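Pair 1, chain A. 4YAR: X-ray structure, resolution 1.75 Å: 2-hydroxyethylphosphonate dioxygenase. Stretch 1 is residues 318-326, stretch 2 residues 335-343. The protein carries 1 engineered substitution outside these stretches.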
# COMPACT_ATOMS: atom_id res chain seq x y z
N GLY A 318 19.09 -1.58 -14.54
CA GLY A 318 18.90 -1.99 -15.94
C GLY A 318 19.27 -0.87 -16.91
O GLY A 318 20.34 -0.33 -16.84
N THR A 319 18.32 -0.45 -17.72
CA THR A 319 18.51 0.67 -18.64
C THR A 319 18.22 2.02 -18.06
O THR A 319 18.37 3.02 -18.76
CB THR A 319 17.64 0.53 -19.88
OG1 THR A 319 16.26 0.33 -19.48
CG2 THR A 319 18.18 -0.65 -20.71
N TYR A 320 17.79 2.06 -16.80
CA TYR A 320 17.42 3.32 -16.16
C TYR A 320 18.50 3.81 -15.24
O TYR A 320 19.35 3.05 -14.87
CB TYR A 320 16.08 3.13 -15.39
CG TYR A 320 15.04 2.43 -16.22
CD1 TYR A 320 14.37 3.10 -17.23
CD2 TYR A 320 14.75 1.08 -16.04
CE1 TYR A 320 13.45 2.47 -18.00
CE2 TYR A 320 13.82 0.42 -16.83
CZ TYR A 320 13.17 1.13 -17.81
OH TYR A 320 12.21 0.59 -18.63
N GLU A 321 18.49 5.12 -14.90
CA GLU A 321 19.17 5.62 -13.70
C GLU A 321 18.10 5.86 -12.60
O GLU A 321 17.05 6.36 -12.90
CB GLU A 321 20.03 6.83 -13.99
CG GLU A 321 21.17 7.02 -12.97
CD GLU A 321 22.01 8.30 -13.14
OE1 GLU A 321 22.86 8.57 -12.28
OE2 GLU A 321 21.83 9.02 -14.13
N ALA A 322 18.39 5.39 -11.40
CA ALA A 322 17.37 5.45 -10.30
C ALA A 322 17.90 6.20 -9.13
O ALA A 322 19.07 6.14 -8.83
CB ALA A 322 16.92 4.04 -9.92
N ALA A 323 17.04 6.95 -8.42
CA ALA A 323 17.43 7.50 -7.15
C ALA A 323 16.23 7.32 -6.18
O ALA A 323 15.07 7.31 -6.61
CB ALA A 323 17.69 8.99 -7.32
N SER A 324 16.56 7.17 -4.91
CA SER A 324 15.56 6.90 -3.89
C SER A 324 14.83 8.07 -3.36
O SER A 324 15.42 9.10 -3.07
CB SER A 324 16.22 6.20 -2.69
OG SER A 324 16.96 5.04 -3.09
N MET A 325 13.52 7.91 -3.20
CA MET A 325 12.74 8.82 -2.38
C MET A 325 12.73 8.26 -0.98
O MET A 325 13.34 7.19 -0.73
CB MET A 325 11.29 8.98 -2.85
CG MET A 325 11.17 9.43 -4.23
SD MET A 325 9.40 9.74 -4.52
CE MET A 325 9.57 10.07 -6.32
N ALA A 326 12.19 9.03 -0.05
CA ALA A 326 12.04 8.57 1.31
C ALA A 326 11.37 7.19 1.45
O ALA A 326 10.43 6.84 0.70
CB ALA A 326 11.34 9.61 2.10
N VAL A 335 6.62 2.67 -1.59
CA VAL A 335 7.93 2.82 -2.16
C VAL A 335 7.86 4.02 -3.08
O VAL A 335 6.78 4.30 -3.71
CB VAL A 335 8.36 1.55 -2.98
CG1 VAL A 335 9.62 1.80 -3.71
CG2 VAL A 335 8.55 0.31 -2.09
N GLY A 336 8.99 4.70 -3.22
CA GLY A 336 9.11 5.84 -4.20
C GLY A 336 10.47 5.94 -4.77
O GLY A 336 11.44 5.90 -4.01
N SER A 337 10.56 6.12 -6.10
CA SER A 337 11.87 6.27 -6.80
C SER A 337 11.77 7.35 -7.89
O SER A 337 10.70 7.54 -8.47
CB SER A 337 12.27 4.92 -7.46
OG SER A 337 12.32 3.86 -6.50
N PHE A 338 12.86 8.06 -8.12
CA PHE A 338 13.02 8.91 -9.33
C PHE A 338 13.70 8.04 -10.38
O PHE A 338 14.70 7.37 -10.06
CB PHE A 338 13.88 10.12 -9.08
CG PHE A 338 13.48 11.00 -7.93
CD1 PHE A 338 12.57 12.06 -8.11
CD2 PHE A 338 14.08 10.87 -6.70
CE1 PHE A 338 12.24 12.89 -7.04
CE2 PHE A 338 13.83 11.79 -5.64
CZ PHE A 338 12.84 12.75 -5.82
N LEU A 339 13.17 8.01 -11.58
CA LEU A 339 13.76 7.26 -12.72
C LEU A 339 14.10 8.15 -13.93
O LEU A 339 13.25 8.81 -14.49
CB LEU A 339 12.87 6.17 -13.20
CG LEU A 339 12.48 5.03 -12.29
CD1 LEU A 339 11.67 4.03 -13.05
CD2 LEU A 339 13.75 4.33 -11.74
N ARG A 340 15.36 8.11 -14.32
CA ARG A 340 15.81 8.71 -15.58
C ARG A 340 15.81 7.67 -16.73
O ARG A 340 16.38 6.61 -16.57
CB ARG A 340 17.21 9.26 -15.32
CG ARG A 340 17.62 10.43 -16.15
CD ARG A 340 19.09 10.69 -15.96
NE ARG A 340 19.37 12.11 -15.95
CZ ARG A 340 20.59 12.65 -16.04
NH1 ARG A 340 21.67 11.87 -16.14
NH2 ARG A 340 20.73 13.98 -16.02
N VAL A 341 15.14 7.99 -17.85
CA VAL A 341 15.04 7.12 -19.00
C VAL A 341 15.90 7.77 -20.11
O VAL A 341 15.84 8.97 -20.30
CB VAL A 341 13.53 7.04 -19.47
CG1 VAL A 341 13.38 6.06 -20.60
CG2 VAL A 341 12.64 6.66 -18.30
N ASP A 342 16.64 6.96 -20.83
CA ASP A 342 17.51 7.50 -21.89
C ASP A 342 17.81 6.52 -23.02
O ASP A 342 18.95 6.14 -23.18
CB ASP A 342 18.86 7.96 -21.25
CG ASP A 342 19.74 6.77 -20.71
OD1 ASP A 342 19.25 5.63 -20.46
OD2 ASP A 342 20.96 6.99 -20.51
N ALA A 343 16.80 6.14 -23.81
CA ALA A 343 17.00 5.30 -25.02
C ALA A 343 15.69 5.05 -25.84
O ALA A 343 14.59 5.04 -25.28
CB ALA A 343 17.69 3.98 -24.66
O HOH W 1 16.55 4.32 -20.22
O HOH W 2 10.91 4.67 -1.12

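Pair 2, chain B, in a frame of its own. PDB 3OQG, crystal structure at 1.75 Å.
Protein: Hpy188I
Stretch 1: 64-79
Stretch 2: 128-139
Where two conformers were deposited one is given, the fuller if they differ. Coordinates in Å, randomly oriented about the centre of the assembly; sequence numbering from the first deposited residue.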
# COMPACT_ATOMS: atom_id res chain seq x y z
N LYS B 64 -15.08 -19.40 -10.25
CA LYS B 64 -16.03 -18.30 -10.26
C LYS B 64 -15.56 -17.09 -9.45
O LYS B 64 -16.08 -15.99 -9.65
CB LYS B 64 -17.39 -18.77 -9.76
CG LYS B 64 -17.46 -18.99 -8.26
CD LYS B 64 -18.74 -19.67 -7.81
CE LYS B 64 -18.85 -19.62 -6.29
NZ LYS B 64 -17.59 -20.08 -5.61
N ASN B 65 -14.60 -17.28 -8.52
CA ASN B 65 -14.04 -16.20 -7.70
C ASN B 65 -12.65 -15.71 -8.06
O ASN B 65 -12.09 -14.83 -7.40
CB ASN B 65 -14.06 -16.62 -6.22
CG ASN B 65 -15.39 -16.40 -5.59
OD1 ASN B 65 -16.07 -15.42 -5.89
ND2 ASN B 65 -15.79 -17.31 -4.71
N MSE B 66 -12.09 -16.24 -9.14
CA MSE B 66 -10.74 -15.85 -9.53
C MSE B 66 -10.61 -14.39 -9.99
O MSE B 66 -9.52 -13.83 -9.93
CB MSE B 66 -10.20 -16.79 -10.62
CG MSE B 66 -9.99 -18.21 -10.12
SE MSE B 66 -8.75 -18.39 -8.63
CE MSE B 66 -7.12 -17.58 -9.43
N LYS B 67 -11.70 -13.80 -10.48
CA LYS B 67 -11.70 -12.38 -10.88
C LYS B 67 -12.42 -11.48 -9.85
O LYS B 67 -12.56 -10.28 -10.06
CB LYS B 67 -12.24 -12.21 -12.32
CG LYS B 67 -11.30 -12.83 -13.40
CD LYS B 67 -11.79 -12.63 -14.88
CE LYS B 67 -10.66 -12.98 -15.89
NZ LYS B 67 -10.99 -12.69 -17.34
N ASN B 68 -12.87 -12.07 -8.74
CA ASN B 68 -13.50 -11.33 -7.64
C ASN B 68 -12.49 -10.46 -6.90
O ASN B 68 -11.39 -10.91 -6.59
CB ASN B 68 -14.16 -12.28 -6.64
CG ASN B 68 -15.64 -12.48 -6.89
OD1 ASN B 68 -16.15 -12.25 -7.98
ND2 ASN B 68 -16.35 -12.93 -5.86
N GLU B 69 -12.89 -9.22 -6.59
CA GLU B 69 -12.00 -8.23 -5.96
C GLU B 69 -12.36 -8.00 -4.50
O GLU B 69 -13.54 -7.91 -4.18
CB GLU B 69 -12.17 -6.90 -6.70
CG GLU B 69 -11.84 -6.96 -8.16
CD GLU B 69 -11.92 -5.61 -8.83
OE1 GLU B 69 -12.99 -4.97 -8.76
OE2 GLU B 69 -10.91 -5.20 -9.42
N GLY B 70 -11.37 -7.86 -3.63
CA GLY B 70 -11.62 -7.56 -2.23
C GLY B 70 -11.75 -8.83 -1.41
O GLY B 70 -12.86 -9.38 -1.26
N LEU B 71 -10.63 -9.31 -0.90
CA LEU B 71 -10.60 -10.56 -0.15
C LEU B 71 -9.59 -10.50 0.99
O LEU B 71 -8.62 -9.74 0.96
CB LEU B 71 -10.24 -11.75 -1.06
CG LEU B 71 -8.83 -11.84 -1.66
CD1 LEU B 71 -8.47 -13.31 -2.05
CD2 LEU B 71 -8.74 -10.91 -2.85
N VAL B 72 -9.85 -11.32 2.00
CA VAL B 72 -8.84 -11.73 2.95
C VAL B 72 -8.39 -13.13 2.52
O VAL B 72 -9.22 -13.97 2.14
CB VAL B 72 -9.35 -11.73 4.40
CG1 VAL B 72 -8.23 -12.13 5.36
CG2 VAL B 72 -9.93 -10.37 4.77
N TYR B 73 -7.08 -13.36 2.53
CA TYR B 73 -6.53 -14.67 2.18
C TYR B 73 -5.62 -15.22 3.25
O TYR B 73 -5.04 -14.47 4.07
CB TYR B 73 -5.82 -14.63 0.83
CG TYR B 73 -4.65 -13.68 0.78
CD1 TYR B 73 -4.81 -12.41 0.28
CD2 TYR B 73 -3.38 -14.08 1.20
CE1 TYR B 73 -3.72 -11.51 0.22
CE2 TYR B 73 -2.30 -13.23 1.12
CZ TYR B 73 -2.47 -11.95 0.65
OH TYR B 73 -1.40 -11.10 0.59
N VAL B 74 -5.50 -16.55 3.26
CA VAL B 74 -4.61 -17.28 4.16
C VAL B 74 -3.79 -18.21 3.30
O VAL B 74 -4.35 -18.97 2.52
CB VAL B 74 -5.39 -18.10 5.23
CG1 VAL B 74 -4.42 -18.73 6.27
CG2 VAL B 74 -6.46 -17.21 5.92
N PHE B 75 -2.47 -18.10 3.41
CA PHE B 75 -1.51 -18.99 2.75
C PHE B 75 -1.19 -20.12 3.72
O PHE B 75 -0.72 -19.88 4.85
CB PHE B 75 -0.21 -18.24 2.43
CG PHE B 75 -0.29 -17.31 1.23
CD1 PHE B 75 -1.46 -17.13 0.49
CD2 PHE B 75 0.84 -16.59 0.87
CE1 PHE B 75 -1.49 -16.29 -0.63
CE2 PHE B 75 0.80 -15.73 -0.24
CZ PHE B 75 -0.36 -15.58 -0.98
N VAL B 76 -1.42 -21.34 3.27
CA VAL B 76 -1.22 -22.52 4.11
C VAL B 76 -0.24 -23.44 3.41
O VAL B 76 -0.39 -23.75 2.21
CB VAL B 76 -2.57 -23.24 4.37
CG1 VAL B 76 -2.38 -24.52 5.22
CG2 VAL B 76 -3.52 -22.28 5.04
N ILE B 77 0.76 -23.91 4.15
CA ILE B 77 1.80 -24.77 3.61
C ILE B 77 1.91 -26.00 4.50
O ILE B 77 2.20 -25.88 5.69
CB ILE B 77 3.17 -24.07 3.55
CG1 ILE B 77 3.08 -22.75 2.78
CG2 ILE B 77 4.24 -25.04 2.97
CD1 ILE B 77 4.38 -21.92 2.78
N GLN B 78 1.66 -27.17 3.92
CA GLN B 78 1.60 -28.42 4.69
C GLN B 78 0.81 -28.25 5.99
O GLN B 78 1.28 -28.59 7.08
CB GLN B 78 3.01 -28.95 4.97
CG GLN B 78 3.69 -29.49 3.72
CD GLN B 78 4.99 -30.21 4.03
OE1 GLN B 78 5.23 -30.63 5.16
NE2 GLN B 78 5.81 -30.37 3.01
N GLY B 79 -0.39 -27.70 5.84
CA GLY B 79 -1.31 -27.49 6.96
C GLY B 79 -1.06 -26.31 7.89
O GLY B 79 -1.90 -26.03 8.74
N ILE B 128 3.89 -26.47 -2.65
CA ILE B 128 2.66 -25.87 -3.16
C ILE B 128 1.93 -25.24 -1.97
O ILE B 128 1.92 -25.80 -0.85
CB ILE B 128 1.82 -26.90 -3.92
CG1 ILE B 128 2.52 -27.29 -5.24
CG2 ILE B 128 0.48 -26.34 -4.21
CD1 ILE B 128 1.97 -28.53 -5.90
N VAL B 129 1.41 -24.04 -2.18
CA VAL B 129 0.73 -23.28 -1.14
C VAL B 129 -0.75 -23.28 -1.41
O VAL B 129 -1.19 -22.93 -2.50
CB VAL B 129 1.22 -21.81 -1.14
CG1 VAL B 129 0.56 -21.02 -0.06
CG2 VAL B 129 2.73 -21.74 -1.06
N GLN B 130 -1.55 -23.68 -0.42
CA GLN B 130 -2.98 -23.55 -0.53
C GLN B 130 -3.39 -22.14 -0.11
O GLN B 130 -2.92 -21.63 0.94
CB GLN B 130 -3.70 -24.61 0.30
CG GLN B 130 -3.58 -26.03 -0.25
CD GLN B 130 -2.18 -26.62 -0.12
OE1 GLN B 130 -1.61 -26.62 0.97
NE2 GLN B 130 -1.61 -27.10 -1.22
N VAL B 131 -4.29 -21.54 -0.89
CA VAL B 131 -4.80 -20.22 -0.62
C VAL B 131 -6.30 -20.31 -0.32
O VAL B 131 -7.08 -20.67 -1.18
CB VAL B 131 -4.60 -19.23 -1.77
CG1 VAL B 131 -5.04 -17.81 -1.34
CG2 VAL B 131 -3.13 -19.24 -2.23
N TYR B 132 -6.65 -20.02 0.92
CA TYR B 132 -8.06 -19.93 1.35
C TYR B 132 -8.47 -18.47 1.40
O TYR B 132 -7.65 -17.60 1.74
CB TYR B 132 -8.24 -20.59 2.72
CG TYR B 132 -7.95 -22.07 2.78
CD1 TYR B 132 -8.98 -23.01 2.66
CD2 TYR B 132 -6.67 -22.54 3.00
CE1 TYR B 132 -8.72 -24.39 2.74
CE2 TYR B 132 -6.41 -23.91 3.03
CZ TYR B 132 -7.44 -24.83 2.92
OH TYR B 132 -7.18 -26.18 3.01
N ALA B 133 -9.72 -18.20 1.04
CA ALA B 133 -10.16 -16.81 0.90
C ALA B 133 -11.53 -16.56 1.48
O ALA B 133 -12.39 -17.44 1.49
CB ALA B 133 -10.17 -16.41 -0.55
N PHE B 134 -11.73 -15.30 1.86
CA PHE B 134 -13.01 -14.77 2.34
C PHE B 134 -13.23 -13.47 1.60
O PHE B 134 -12.33 -12.61 1.61
CB PHE B 134 -12.91 -14.51 3.83
CG PHE B 134 -14.00 -13.62 4.36
CD1 PHE B 134 -15.32 -14.01 4.28
CD2 PHE B 134 -13.70 -12.39 4.94
CE1 PHE B 134 -16.35 -13.20 4.77
CE2 PHE B 134 -14.72 -11.57 5.42
CZ PHE B 134 -16.04 -11.98 5.34
N PHE B 135 -14.40 -13.32 0.96
CA PHE B 135 -14.73 -12.12 0.20
C PHE B 135 -15.82 -11.36 0.99
O PHE B 135 -16.98 -11.78 0.98
CB PHE B 135 -15.23 -12.46 -1.20
CG PHE B 135 -14.19 -13.10 -2.08
CD1 PHE B 135 -13.41 -12.32 -2.93
CD2 PHE B 135 -13.99 -14.47 -2.06
CE1 PHE B 135 -12.45 -12.90 -3.73
CE2 PHE B 135 -13.02 -15.05 -2.86
CZ PHE B 135 -12.25 -14.26 -3.70
N PRO B 136 -15.43 -10.31 1.74
CA PRO B 136 -16.45 -9.55 2.48
C PRO B 136 -17.48 -8.89 1.59
O PRO B 136 -17.22 -8.59 0.43
CB PRO B 136 -15.64 -8.48 3.21
CG PRO B 136 -14.33 -8.45 2.58
CD PRO B 136 -14.08 -9.78 1.99
N GLU B 137 -18.68 -8.69 2.14
CA GLU B 137 -19.69 -7.93 1.44
C GLU B 137 -19.20 -6.50 1.28
O GLU B 137 -18.57 -5.95 2.19
CB GLU B 137 -21.02 -7.93 2.20
CG GLU B 137 -21.66 -9.31 2.32
CD GLU B 137 -23.01 -9.25 3.01
OE1 GLU B 137 -23.63 -8.16 2.98
OE2 GLU B 137 -23.44 -10.27 3.57
N GLN B 138 -19.49 -5.90 0.13
CA GLN B 138 -19.05 -4.55 -0.16
C GLN B 138 -20.21 -3.58 0.05
O GLN B 138 -21.29 -3.78 -0.48
CB GLN B 138 -18.56 -4.47 -1.59
CG GLN B 138 -17.42 -5.44 -1.90
CD GLN B 138 -17.02 -5.42 -3.36
OE1 GLN B 138 -17.73 -4.84 -4.19
NE2 GLN B 138 -15.91 -6.07 -3.68
N PRO B 139 -19.96 -2.51 0.81
CA PRO B 139 -20.99 -1.51 1.01
C PRO B 139 -21.17 -0.64 -0.23
O PRO B 139 -20.27 -0.55 -1.07
CB PRO B 139 -20.42 -0.66 2.15
CG PRO B 139 -18.99 -0.75 1.98
CD PRO B 139 -18.73 -2.15 1.54
O HOH W 3 -15.66 -5.33 -6.59
O HOH W 4 -15.18 -8.03 -1.33
O HOH W 5 1.10 -27.27 1.14
O HOH W 6 -1.99 -27.42 3.55

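Both pairs are two antiparallel strands side by side in a sheet: the axes approach to 4.6 Å in each, the N-to-C directions enclose 163° in pair 1 and 156° in pair 2, and N, CA and C of 14 central residues superpose with an RMSD of 0.7 Å. The register is the same. Glu A321–Arg A340 and Ala A323–Phe A338 of pair 1 fall on Val B72–Phe B134 and Val B74–Tyr B132 of pair 2, all hydrogen-bonded pairs; Ala A322–Leu A339 and Ser A324–Ser A337 fall on Tyr B73–Ala B133 and Phe B75–Val B131, all non-hydrogen-bonded. Each hydrogen-bonded pair is closed by two backbone bonds, for example Arg A340 N to Glu A321 O (2.8 Å) and Phe B134 N to Val B72 O (2.9 Å). Between these rungs CA-H groups lean on the same carbonyls, as in Ala A322 CA to Phe A338 O (3.3 Å) and Tyr B73 CA to Tyr B132 O (3.2 Å). At the next rung, Met A325 N donates to Gly A336 O (3.0 Å), whereas the matching Val B76 and Gln B130 bond both ways: Val B76 N to Gln B130 O (2.8 Å) and Gln B130 N to Val B76 O (2.9 Å). In pair 1, Gly A336 N instead donates to water 2 (N to O 2.8 Å), which in turn donates to Ala A326 O (2.9 Å from the water O).

On the face carrying Glu A321, Ala A323, Phe A338 and Arg A340, charge and aromatic packing divide the work. Glu A321 OE2 and Arg A340 NH1 form a long salt bridge of 3.5 Å; at the matched positions of pair 2, Val B72 CG2 meets the ring edge of Phe B134, 4.3 Å from CD2. Met A325 lays its chain over one face of Phe A338, with CE 4.1 Å from the ring centroid. This leaves no room at Gly A336, where an ideal CB would lie 2.8 Å from Met A325 SD. The shorter Val B76 sits beside Gln B130 and reaches Tyr B132 obliquely, CG2 to CD2 at 3.8 Å.

The other face trades bulk across the strands. In pair 1, Leu A339 is the large partner and its CD2 lies 3.7 Å from Ala A322 CB; in pair 2 the small residue is Ala B133, opposite Tyr B73, and Leu B71 CD1 comes within 3.8 Å of Ala B133 CB. The Ser A324–Ser A337 pair becomes Phe B75–Val B131, with Phe B75 CE1 3.7 Å from Val B131 CG2.

The end near Val A341 and its match Phe B135 is also packed differently. Tyr A320 CD1 touches Val A341 CG2 at 4.1 Å, whereas in pair 2 the aromatic ring comes from the other stretch, from Phe B135 just past the end of the strand: Leu B71 CB lies over one face of Phe B135, 4.0 Å from the centroid, and Asn B65 OD1 and Asn B68 ND2 cover the opposite face.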